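Local coordinates for pyridoxal phosphate homeostasis protein (Bifidobacterium adolescentis ATCC 15703, PDB 3CPG) that probably binds pyridoxal 5'-phosphate and takes part in the homeostasis of that cofactor, at residues E241-M246 against S258-V263. Residues are numbered along the deposited sequence; the frame is centred on the assembly and turned at random.
Sequences ELSMGM and STIVRV
Thr259 OG1 is gripped from two sides where 241-246 meets 258-263: it accepts a nearly straight bond from Leu242 N (2.9 Å) and donates to Glu241 OE1 at 2.6 Å. The pair illustrates how side-chain hydroxyls can extend the bonding between neighbouring parallel strands where the backbone ladder is short. With chi1 at 66° the hydroxyl sits between its own backbone N and carbonyl carbon, facing the neighbouring strand, where it serves Leu242 N much as a main-chain carbonyl would. A water joins the same Glu241 OE1 to Thr259 O, while Glu241 OE2 forms a salt bridge with Arg51. Leu242 O also has two donors: Thr259 N arrives in the carbonyl plane on a lone pair, Ile260 N from above that plane. Regular pairing is brief, a single parallel bridge of Ser243 with Ile260, made by Ile260 N to Leu242 O and Met244 N to Ile260 O; beyond it Arg262 N bonds to Gly245 O (2.9 Å). Beside the bridge, Ser258 OG donates to Met244 O at 2.7 Å. Gly245 adopts a backbone shape (phi 104°) that a side chain would jam against the preceding carbonyl.

Arg262, its chain bent at chi3 (-56°), turns its guanidinium edge to Ser243. NH1 donates to Ser243 OG at 3.1 Å, the oxygen close to the guanidinium plane, and more weakly to Ser243 O; NH2 bonds to Thr203 O. Ser243 OG also bonds to Glu139. An alanine in place of Arg262 would probably leave Thr203 O without this donor and Ser243 OG held by fewer partners.

Short parallel strands joined through helix 250-255 close the barrel here, as in the TIM-barrel fold of the alanine racemase N-terminal family, with the side chain of Met246 about 7 Å from that of Lys57, the lysine predicted to carry pyridoxal phosphate, not attached here.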
loop_
_atom_site.group_PDB
_atom_site.type_symbol
_atom_site.label_atom_id
_atom_site.label_comp_id
_atom_site.label_asym_id
_atom_site.label_seq_id
_atom_site.Cartn_x
_atom_site.Cartn_y
_atom_site.Cartn_z
ATOM N N GLU A 241 9.507 -1.999 -4.132
ATOM C CA GLU A 241 8.701 -0.906 -3.608
ATOM C C GLU A 241 9.037 -0.478 -2.187
ATOM O O GLU A 241 9.519 -1.266 -1.369
ATOM C CB GLU A 241 7.212 -1.269 -3.652
ATOM C CG GLU A 241 6.714 -1.770 -4.995
ATOM C CD GLU A 241 6.375 -0.658 -5.975
ATOM O OE1 GLU A 241 6.664 0.524 -5.689
ATOM O OE2 GLU A 241 5.811 -0.982 -7.043
ATOM N N LEU A 242 8.779 0.796 -1.920
ATOM C CA LEU A 242 8.950 1.371 -0.596
ATOM C C LEU A 242 7.646 2.110 -0.354
ATOM O O LEU A 242 7.439 3.212 -0.860
ATOM C CB LEU A 242 10.128 2.343 -0.549
ATOM C CG LEU A 242 11.513 1.688 -0.552
ATOM C CD1 LEU A 242 12.588 2.768 -0.616
ATOM C CD2 LEU A 242 11.677 0.836 0.695
ATOM N N SER A 243 6.748 1.474 0.390
ATOM C CA SER A 243 5.454 2.071 0.697
ATOM C C SER A 243 5.630 2.813 2.007
ATOM O O SER A 243 5.635 2.209 3.078
ATOM C CB SER A 243 4.391 0.982 0.844
ATOM O OG SER A 243 3.117 1.538 1.124
HETATM N N MSE A 244 5.800 4.126 1.912
HETATM C CA MSE A 244 6.001 4.952 3.093
HETATM C C MSE A 244 5.646 6.402 2.811
HETATM O O MSE A 244 5.847 6.897 1.700
HETATM C CB MSE A 244 7.459 4.843 3.562
HETATM C CG MSE A 244 8.507 5.199 2.500
HETATM SE SE MSE A 244 10.292 4.693 3.052
HETATM C CE MSE A 244 11.306 5.870 1.969
ATOM N N GLY A 245 5.121 7.074 3.828
ATOM C CA GLY A 245 4.723 8.459 3.682
ATOM C C GLY A 245 3.213 8.542 3.575
ATOM O O GLY A 245 2.593 7.794 2.820
HETATM N N MSE A 246 2.617 9.438 4.350
HETATM C CA MSE A 246 1.176 9.626 4.335
HETATM C C MSE A 246 0.916 11.124 4.287
HETATM O O MSE A 246 1.811 11.891 3.930
HETATM C CB MSE A 246 0.556 8.986 5.575
HETATM C CG MSE A 246 0.868 7.500 5.658
HETATM SE SE MSE A 246 -0.103 6.521 7.018
HETATM C CE MSE A 246 0.819 7.255 8.516
ATOM N N SER A 258 10.633 7.037 -1.261
ATOM C CA SER A 258 9.343 6.357 -1.333
ATOM C C SER A 258 8.878 6.149 -2.772
ATOM O O SER A 258 9.077 7.017 -3.621
ATOM C CB SER A 258 8.284 7.162 -0.581
ATOM O OG SER A 258 7.002 6.587 -0.767
ATOM N N THR A 259 8.267 4.998 -3.047
ATOM C CA THR A 259 7.749 4.726 -4.386
ATOM C C THR A 259 6.232 4.638 -4.326
ATOM O O THR A 259 5.560 4.625 -5.354
ATOM C CB THR A 259 8.296 3.415 -4.975
ATOM O OG1 THR A 259 7.809 2.300 -4.216
ATOM C CG2 THR A 259 9.818 3.431 -4.965
ATOM N N ILE A 260 5.705 4.570 -3.107
ATOM C CA ILE A 260 4.265 4.519 -2.880
ATOM C C ILE A 260 3.938 5.292 -1.611
ATOM O O ILE A 260 4.458 4.984 -0.544
ATOM C CB ILE A 260 3.731 3.081 -2.668
ATOM C CG1 ILE A 260 3.944 2.234 -3.918
ATOM C CG2 ILE A 260 2.234 3.138 -2.322
ATOM C CD1 ILE A 260 3.492 0.792 -3.744
ATOM N N VAL A 261 3.097 6.312 -1.734
ATOM C CA VAL A 261 2.683 7.070 -0.564
ATOM C C VAL A 261 1.227 6.686 -0.345
ATOM O O VAL A 261 0.481 6.528 -1.308
ATOM C CB VAL A 261 2.811 8.600 -0.771
ATOM C CG1 VAL A 261 4.285 8.979 -0.879
ATOM C CG2 VAL A 261 2.045 9.042 -2.012
ATOM N N ARG A 262 0.848 6.499 0.918
ATOM C CA ARG A 262 -0.514 6.108 1.282
ATOM C C ARG A 262 -1.218 7.319 1.879
ATOM O O ARG A 262 -0.931 7.722 3.001
ATOM C CB ARG A 262 -0.470 4.964 2.301
ATOM C CG ARG A 262 0.369 3.773 1.856
ATOM C CD ARG A 262 0.229 2.613 2.831
ATOM N NE ARG A 262 0.578 3.000 4.196
ATOM C CZ ARG A 262 1.821 3.146 4.648
ATOM N NH1 ARG A 262 2.856 2.932 3.847
ATOM N NH2 ARG A 262 2.027 3.516 5.904
ATOM N N VAL A 263 -2.158 7.886 1.127
ATOM C CA VAL A 263 -2.846 9.092 1.564
ATOM C C VAL A 263 -4.346 8.941 1.797
ATOM O O VAL A 263 -5.083 8.460 0.934
ATOM C CB VAL A 263 -2.613 10.226 0.539
ATOM C CG1 VAL A 263 -3.169 11.538 1.067
ATOM C CG2 VAL A 263 -1.120 10.354 0.243
HETATM O O HOH W 1 5.306 2.445 -7.287
HETATM O O HOH W 2 4.648 5.719 6.255
#